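Local atomic coordinates of putative diflavin flavoprotein A 3 (Synechocystis sp., PDB entry 6H0C), a protein that probably passes electrons from NADH to oxygen, reducing it to water, its flavodiiron core consisting of a metallo-hydrolase domain joined to a flavodoxin-like domain. Residues C8-D13 and T165-T170; R18-D23 and C179-F184; V183-W188 and P231-G236. All blocks are in the same frame, centred on the assembly; numbering follows the deposited sequence.

All three partly buried contacts lie in the metallo-hydrolase part of the chain, their centres about 20 to 22 Å from the centre of the chain. Contact 1, the smallest, is apolar and joins the edge of one sheet to a strand of the other, running from buried Ile10 and Ile167 out to exposed Val12. Contact 2 ties strand 14-21, the neighbour of strand 4-11, to a loop through arginines, a carboxylate and a sulfur on an indole. Contact 3 shares Val183 and Phe184 with contact 2 and joins that loop to the one before helix 237-253; buried Asp185, gripping backbone N-H groups, lies beside exposed Tyr235. Ile10 CD1 meets Leu232 CD2 at 3.4 Å, linking contacts 1 and 3.

Contact 1. Residues C8-D13 and T165-T170; sequences CPIAVD and TEILFT
Ile10 holds CG1 between its backbone N and carbonyl carbon (chi1 61°), whereas Ile167 holds CG1 anti to its carbonyl carbon (chi1 -61°); CD1 is anti to CA in both. The two side chains cross at about a right angle, with Ile10 CD1 4.1 Å from Ile167 CD1. The long, branched side chains suit this buried place, since each can send a methyl across to the facing segment. Beside them Ala11 offers a single methyl, small enough to be met by two partners: its CB lies 3.8 Å from Ile167 CD1 and 3.6 Å from Thr165 CG2. Thr165 turns that same methyl to Val12, whose CG2 is also 3.6 Å from Thr165 CG2, the two side chains sliding past each other in opposite directions. The polar branch of Thr165 is used within its own turn, OG1 taking a weak hydrogen bond from Ile167 N. A classic beta bulge places Ile10 and Ala11 together opposite Thr14, so both can point to the facing segment. Apolar contact without cross-sheet hydrogen bonds is what joins two layers of a beta sandwich, here edge strand 4-11 of one sheet and strand 167-171 of the other in the metallo-beta-lactamase-like fold.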
# COMPACT_ATOMS: atom_id res chain seq x y z
N CYS A 8 -4.57 18.79 -15.43
CA CYS A 8 -5.97 19.10 -15.65
C CYS A 8 -6.58 19.77 -14.41
O CYS A 8 -6.40 19.28 -13.29
CB CYS A 8 -6.72 17.82 -16.02
SG CYS A 8 -8.42 18.07 -16.55
N PRO A 9 -7.28 20.89 -14.61
CA PRO A 9 -8.06 21.47 -13.51
C PRO A 9 -9.26 20.59 -13.21
O PRO A 9 -9.93 20.17 -14.16
CB PRO A 9 -8.49 22.84 -14.06
CG PRO A 9 -8.47 22.67 -15.54
CD PRO A 9 -7.36 21.70 -15.84
N ILE A 10 -9.54 20.28 -11.95
CA ILE A 10 -10.57 19.29 -11.66
C ILE A 10 -11.67 19.82 -10.74
O ILE A 10 -12.72 19.21 -10.62
CB ILE A 10 -9.96 18.01 -11.02
CG1 ILE A 10 -9.25 18.34 -9.70
CG2 ILE A 10 -8.99 17.33 -11.99
CD1 ILE A 10 -8.81 17.10 -8.95
N ALA A 11 -11.42 20.96 -10.11
CA ALA A 11 -12.40 21.59 -9.23
C ALA A 11 -11.86 22.97 -8.88
O ALA A 11 -10.73 23.30 -9.27
CB ALA A 11 -12.66 20.75 -7.99
N VAL A 12 -12.63 23.78 -8.16
CA VAL A 12 -12.17 25.14 -7.85
C VAL A 12 -10.84 25.09 -7.11
O VAL A 12 -10.68 24.34 -6.14
CB VAL A 12 -13.19 25.95 -7.01
CG1 VAL A 12 -14.40 26.28 -7.84
CG2 VAL A 12 -13.58 25.20 -5.76
N ASP A 13 -9.88 25.87 -7.60
CA ASP A 13 -8.55 25.97 -7.00
C ASP A 13 -7.77 24.66 -7.04
O ASP A 13 -6.70 24.55 -6.44
CB ASP A 13 -8.67 26.46 -5.55
CG ASP A 13 -9.46 27.74 -5.43
OD1 ASP A 13 -9.16 28.70 -6.17
OD2 ASP A 13 -10.40 27.78 -4.60
N THR A 165 -14.84 21.32 -2.42
CA THR A 165 -14.91 20.68 -3.73
C THR A 165 -15.57 19.30 -3.67
O THR A 165 -15.81 18.68 -4.71
CB THR A 165 -13.50 20.51 -4.33
OG1 THR A 165 -12.70 19.72 -3.43
CG2 THR A 165 -12.83 21.87 -4.53
N GLU A 166 -15.84 18.84 -2.45
CA GLU A 166 -16.41 17.52 -2.21
C GLU A 166 -15.52 16.41 -2.76
O GLU A 166 -16.00 15.35 -3.19
CB GLU A 166 -17.81 17.44 -2.82
CG GLU A 166 -18.83 18.21 -2.01
CD GLU A 166 -20.01 18.64 -2.83
OE1 GLU A 166 -19.81 18.98 -4.02
OE2 GLU A 166 -21.12 18.63 -2.28
N ILE A 167 -14.22 16.65 -2.74
CA ILE A 167 -13.27 15.64 -3.14
C ILE A 167 -12.71 14.95 -1.90
O ILE A 167 -12.29 15.61 -0.94
CB ILE A 167 -12.11 16.22 -3.96
CG1 ILE A 167 -12.63 16.87 -5.24
CG2 ILE A 167 -11.08 15.14 -4.27
CD1 ILE A 167 -11.56 17.64 -6.01
N LEU A 168 -12.72 13.63 -1.93
CA LEU A 168 -11.99 12.82 -0.96
C LEU A 168 -10.69 12.36 -1.61
O LEU A 168 -10.71 11.68 -2.64
CB LEU A 168 -12.84 11.63 -0.51
CG LEU A 168 -12.41 10.83 0.70
CD1 LEU A 168 -12.42 11.70 1.95
CD2 LEU A 168 -13.33 9.63 0.87
N PHE A 169 -9.57 12.76 -1.04
CA PHE A 169 -8.28 12.29 -1.53
C PHE A 169 -7.99 10.96 -0.86
O PHE A 169 -7.76 10.91 0.34
CB PHE A 169 -7.19 13.33 -1.25
CG PHE A 169 -7.43 14.64 -1.95
CD1 PHE A 169 -6.96 14.84 -3.24
CD2 PHE A 169 -8.16 15.64 -1.34
CE1 PHE A 169 -7.20 16.04 -3.91
CE2 PHE A 169 -8.41 16.84 -2.00
CZ PHE A 169 -7.93 17.04 -3.28
N THR A 170 -8.03 9.88 -1.64
CA THR A 170 -8.10 8.53 -1.09
C THR A 170 -6.80 7.74 -1.17
O THR A 170 -6.76 6.58 -0.75
CB THR A 170 -9.19 7.69 -1.79
OG1 THR A 170 -8.91 7.60 -3.19
CG2 THR A 170 -10.58 8.32 -1.59

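Contact 2. Residues R18-D23 and C179-F184; sequences RSRTWD and CGDQVF
Cys179 lays its sulfur on the indole of Trp22, a sulfur-aromatic contact that pins the loop before helix 189-202 to the end of strand 14-21 in the metallo-beta-lactamase-like domain. With SG anti to its backbone N (chi1 -175°), the cysteine sets the sulfur 3.5 Å from the centroid of the five-membered ring of Trp22 and only 9° off the ring normal. Cysteine suits this place because its sulfur is polarisable and compact enough to lie also against Arg20 CB. Trp22 in turn brings CH2 over the rim of one face of the Arg20 guanidinium, which sits on the same side of the indole as the sulfur.

Arg18 and Arg20, two residues apart on the strand, both point to the loop, and both chains bend at chi3. Arg20 crosses Asp181 at about a right angle, its guanidinium 39° from the carboxylate plane. NH1 of Arg20 forms an almost straight salt bridge to Asp181 OD1, 3.1 Å long, on the anti lone pair of that oxygen, and also donates to Gly180 O at 3.0 Å. This second bond comes from above the carbonyl plane, although both acceptors lie in the guanidinium plane. The other arm, NH2, is salt-bridged to Asp4. An arginine fits such a junction because its several N-H groups can reach the neighbouring strand 4-11, through Asp4, and the loop at once.

Arg18 turns one guanidinium face to Val183 CA and Gln182 O. Its NH1 is hydrogen-bonded to Gln6 OE1. Water bridges both arginines to the loop: one molecule accepts from Arg18 NH2 at 2.7 Å and, weakly, from Gly180 N, while another accepts from Arg20 NH2 at 3.2 Å and donates to Asp181 OD1 at 2.7 Å.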
# COMPACT_ATOMS: atom_id res chain seq x y z
N ARG A 18 -1.07 14.13 -13.36
CA ARG A 18 -0.95 12.68 -13.48
C ARG A 18 0.37 12.32 -14.16
O ARG A 18 0.53 12.51 -15.36
CB ARG A 18 -2.13 12.08 -14.25
CG ARG A 18 -3.50 12.49 -13.71
CD ARG A 18 -4.57 11.46 -14.01
NE ARG A 18 -4.63 11.13 -15.43
CZ ARG A 18 -5.01 9.94 -15.90
NH1 ARG A 18 -5.02 9.73 -17.21
NH2 ARG A 18 -5.38 8.97 -15.07
N SER A 19 1.32 11.80 -13.38
CA SER A 19 2.54 11.23 -13.95
C SER A 19 2.19 9.89 -14.57
O SER A 19 1.80 8.95 -13.86
CB SER A 19 3.63 11.08 -12.90
OG SER A 19 3.98 12.35 -12.37
N ARG A 20 2.31 9.79 -15.89
CA ARG A 20 1.80 8.62 -16.58
C ARG A 20 2.91 7.75 -17.15
O ARG A 20 3.90 8.27 -17.68
CB ARG A 20 0.84 9.05 -17.71
CG ARG A 20 -0.28 9.98 -17.26
CD ARG A 20 -1.31 10.20 -18.36
NE ARG A 20 -0.70 10.76 -19.56
CZ ARG A 20 -1.24 10.69 -20.77
NH1 ARG A 20 -2.41 10.07 -20.94
NH2 ARG A 20 -0.62 11.23 -21.82
N THR A 21 2.76 6.44 -17.01
CA THR A 21 3.63 5.48 -17.68
C THR A 21 2.77 4.42 -18.38
O THR A 21 1.84 3.87 -17.79
CB THR A 21 4.64 4.80 -16.71
OG1 THR A 21 5.51 3.94 -17.44
CG2 THR A 21 3.93 3.99 -15.62
N TRP A 22 3.06 4.16 -19.65
CA TRP A 22 2.29 3.17 -20.40
C TRP A 22 2.88 1.78 -20.18
O TRP A 22 2.20 0.77 -20.33
CB TRP A 22 2.23 3.53 -21.89
CG TRP A 22 1.16 4.54 -22.21
CD1 TRP A 22 -0.16 4.29 -22.52
CD2 TRP A 22 1.31 5.96 -22.23
NE1 TRP A 22 -0.83 5.48 -22.74
CE2 TRP A 22 0.05 6.52 -22.57
CE3 TRP A 22 2.39 6.83 -21.99
CZ2 TRP A 22 -0.15 7.89 -22.67
CZ3 TRP A 22 2.18 8.19 -22.10
CH2 TRP A 22 0.92 8.71 -22.44
N ASP A 23 4.15 1.74 -19.80
CA ASP A 23 4.84 0.48 -19.54
C ASP A 23 4.85 0.13 -18.05
O ASP A 23 4.77 1.01 -17.19
CB ASP A 23 6.27 0.54 -20.05
CG ASP A 23 6.34 0.99 -21.49
OD1 ASP A 23 7.13 1.92 -21.78
OD2 ASP A 23 5.61 0.43 -22.33
N CYS A 179 -3.16 3.22 -17.46
CA CYS A 179 -2.78 4.47 -18.09
C CYS A 179 -3.68 4.72 -19.29
O CYS A 179 -3.78 3.89 -20.19
CB CYS A 179 -1.31 4.43 -18.51
SG CYS A 179 -0.72 5.99 -19.17
N GLY A 180 -4.35 5.86 -19.28
CA GLY A 180 -5.21 6.23 -20.38
C GLY A 180 -5.22 7.74 -20.51
O GLY A 180 -4.63 8.43 -19.68
N ASP A 181 -5.89 8.24 -21.54
CA ASP A 181 -5.97 9.68 -21.78
C ASP A 181 -7.05 10.32 -20.94
O ASP A 181 -6.97 11.51 -20.63
CB ASP A 181 -6.22 9.97 -23.25
CG ASP A 181 -5.00 9.72 -24.11
OD1 ASP A 181 -3.86 9.92 -23.62
OD2 ASP A 181 -5.18 9.31 -25.28
N GLN A 182 -8.06 9.54 -20.56
CA GLN A 182 -9.16 10.06 -19.75
C GLN A 182 -8.72 10.38 -18.32
O GLN A 182 -8.24 9.51 -17.60
CB GLN A 182 -10.32 9.06 -19.72
CG GLN A 182 -10.97 8.88 -21.07
CD GLN A 182 -11.07 10.20 -21.81
OE1 GLN A 182 -11.66 11.17 -21.30
NE2 GLN A 182 -10.48 10.26 -23.00
N VAL A 183 -8.89 11.64 -17.93
CA VAL A 183 -8.56 12.06 -16.57
C VAL A 183 -9.66 11.59 -15.61
O VAL A 183 -9.39 11.29 -14.45
CB VAL A 183 -8.39 13.58 -16.48
CG1 VAL A 183 -8.26 14.03 -15.01
CG2 VAL A 183 -7.19 14.02 -17.30
N PHE A 184 -10.89 11.53 -16.10
CA PHE A 184 -11.99 11.03 -15.30
C PHE A 184 -12.44 9.67 -15.80
O PHE A 184 -12.03 9.22 -16.86
CB PHE A 184 -13.15 12.02 -15.31
CG PHE A 184 -12.93 13.19 -14.41
CD1 PHE A 184 -12.30 14.34 -14.87
CD2 PHE A 184 -13.37 13.15 -13.09
CE1 PHE A 184 -12.10 15.43 -14.03
CE2 PHE A 184 -13.17 14.23 -12.25
CZ PHE A 184 -12.54 15.37 -12.72
O HOH W 1 -5.53 6.66 -16.37
O HOH W 2 -1.65 10.87 -24.82

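Contact 3. Residues V183-W188 and P231-G236; sequences VFDEGW and PLVRYG
Phe184 presents CE2 to one face of the Arg234 guanidinium, 3.4 Å above its plane and over its centre, with the ring and the guanidinium turned 36° from each other. Arg234 NE is hydrogen-bonded to Thr224 OG1, which helps fix the flat group against the phenyl. At the edge of the Tyr235 ring lies Phe184 CB, 4.0 Å from Tyr235 CE2, and at the edge of the Trp188 indole lies Gly236 O. A flat ring suits position 184 because CE2 can meet both the Arg234 guanidinium and Leu232 CB, while CB meets Tyr235. The contact joins the loops before helices 189-202 and 237-253 in the metallo-beta-lactamase-like domain.

Asp185 carries the polar work. Its CG sits between the backbone N and the carbonyl carbon (chi1 68°), and its carboxylate collects three successive amides of the second loop. OD1 accepts from Arg234 N and from Tyr235 N, both at 2.9 Å. The tyrosine amide comes on the syn side, the arginine amide from above the carboxylate plane. OD2 takes Gly236 N at 2.9 Å, on the syn side but tilted well out of the carboxylate plane, in a bent bond, and is salt-bridged to Arg195 of helix 189-202. Gly236 occupies the N-cap position of helix 237-253, and having no side chain lets the carboxylate come close, as a CB there would press on OD2. A backbone bond from Leu232 N to Val183 O, 2.9 Å long, ties the other end of the two loops, where Val183 CG1 lies alongside Leu232 CD1.

A short aspartate thus ties three successive amides to one carboxylate just before the helix starts. The concentration of N-H donors, with Arg195 nearby, would be expected to stabilise the ionised carboxylate in its buried place.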
# COMPACT_ATOMS: atom_id res chain seq x y z
N VAL A 183 -8.89 11.64 -17.93
CA VAL A 183 -8.56 12.06 -16.57
C VAL A 183 -9.66 11.59 -15.61
O VAL A 183 -9.39 11.29 -14.45
CB VAL A 183 -8.39 13.58 -16.48
CG1 VAL A 183 -8.26 14.03 -15.01
CG2 VAL A 183 -7.19 14.02 -17.30
N PHE A 184 -10.89 11.53 -16.10
CA PHE A 184 -11.99 11.03 -15.30
C PHE A 184 -12.44 9.67 -15.80
O PHE A 184 -12.03 9.22 -16.86
CB PHE A 184 -13.15 12.02 -15.31
CG PHE A 184 -12.93 13.19 -14.41
CD1 PHE A 184 -12.30 14.34 -14.87
CD2 PHE A 184 -13.37 13.15 -13.09
CE1 PHE A 184 -12.10 15.43 -14.03
CE2 PHE A 184 -13.17 14.23 -12.25
CZ PHE A 184 -12.54 15.37 -12.72
N ASP A 185 -13.30 9.02 -15.02
CA ASP A 185 -13.63 7.62 -15.25
C ASP A 185 -14.99 7.38 -15.91
O ASP A 185 -15.76 6.53 -15.45
CB ASP A 185 -13.58 6.87 -13.91
CG ASP A 185 -14.69 7.29 -12.95
OD1 ASP A 185 -15.15 8.45 -13.04
OD2 ASP A 185 -15.11 6.45 -12.12
N GLU A 186 -15.31 8.11 -16.99
CA GLU A 186 -16.58 7.81 -17.66
C GLU A 186 -16.50 6.44 -18.30
O GLU A 186 -15.52 6.13 -18.98
CB GLU A 186 -16.94 8.85 -18.72
CG GLU A 186 -18.33 8.59 -19.30
CD GLU A 186 -18.92 9.83 -19.96
OE1 GLU A 186 -20.14 10.08 -19.76
OE2 GLU A 186 -18.18 10.54 -20.67
N GLY A 187 -17.54 5.64 -18.09
CA GLY A 187 -17.55 4.27 -18.54
C GLY A 187 -17.22 3.34 -17.39
O GLY A 187 -16.19 3.48 -16.73
N TRP A 188 -18.11 2.38 -17.13
CA TRP A 188 -17.88 1.45 -16.05
C TRP A 188 -17.05 0.24 -16.47
O TRP A 188 -16.05 -0.10 -15.84
CB TRP A 188 -19.21 0.97 -15.46
CG TRP A 188 -18.97 -0.14 -14.49
CD1 TRP A 188 -19.13 -1.46 -14.72
CD2 TRP A 188 -18.47 -0.01 -13.16
NE1 TRP A 188 -18.77 -2.18 -13.61
CE2 TRP A 188 -18.36 -1.31 -12.63
CE3 TRP A 188 -18.10 1.07 -12.36
CZ2 TRP A 188 -17.91 -1.56 -11.33
CZ3 TRP A 188 -17.65 0.82 -11.07
CH2 TRP A 188 -17.56 -0.49 -10.57
N PRO A 231 -7.67 7.01 -13.30
CA PRO A 231 -8.56 8.16 -13.43
C PRO A 231 -9.14 8.58 -12.09
O PRO A 231 -9.19 7.77 -11.16
CB PRO A 231 -9.66 7.64 -14.35
CG PRO A 231 -9.71 6.18 -14.06
CD PRO A 231 -8.26 5.78 -13.85
N LEU A 232 -9.56 9.83 -11.99
CA LEU A 232 -10.33 10.25 -10.84
C LEU A 232 -11.67 9.52 -10.87
O LEU A 232 -12.17 9.18 -11.94
CB LEU A 232 -10.52 11.77 -10.81
CG LEU A 232 -9.29 12.52 -10.31
CD1 LEU A 232 -8.20 12.57 -11.38
CD2 LEU A 232 -9.64 13.91 -9.82
N VAL A 233 -12.23 9.26 -9.69
CA VAL A 233 -13.44 8.46 -9.58
C VAL A 233 -14.63 9.37 -9.34
O VAL A 233 -14.87 9.83 -8.22
CB VAL A 233 -13.33 7.42 -8.44
CG1 VAL A 233 -14.52 6.46 -8.49
CG2 VAL A 233 -12.01 6.66 -8.53
N ARG A 234 -15.37 9.66 -10.41
CA ARG A 234 -16.58 10.47 -10.29
C ARG A 234 -17.81 9.70 -10.77
O ARG A 234 -18.80 9.55 -10.04
CB ARG A 234 -16.44 11.77 -11.07
CG ARG A 234 -17.68 12.66 -10.99
CD ARG A 234 -17.37 14.07 -11.42
NE ARG A 234 -16.50 14.75 -10.46
CZ ARG A 234 -15.80 15.84 -10.74
NH1 ARG A 234 -15.88 16.39 -11.95
NH2 ARG A 234 -15.03 16.40 -9.81
N TYR A 235 -17.74 9.21 -12.00
CA TYR A 235 -18.86 8.52 -12.60
C TYR A 235 -19.04 7.12 -12.03
O TYR A 235 -20.16 6.61 -11.99
CB TYR A 235 -18.67 8.47 -14.11
CG TYR A 235 -18.52 9.86 -14.67
CD1 TYR A 235 -19.62 10.69 -14.79
CD2 TYR A 235 -17.28 10.35 -15.06
CE1 TYR A 235 -19.51 11.97 -15.29
CE2 TYR A 235 -17.16 11.63 -15.57
CZ TYR A 235 -18.28 12.43 -15.68
OH TYR A 235 -18.17 13.71 -16.18
N GLY A 236 -17.95 6.50 -11.58
CA GLY A 236 -18.03 5.16 -11.02
C GLY A 236 -18.00 5.11 -9.50
O GLY A 236 -17.86 4.03 -8.92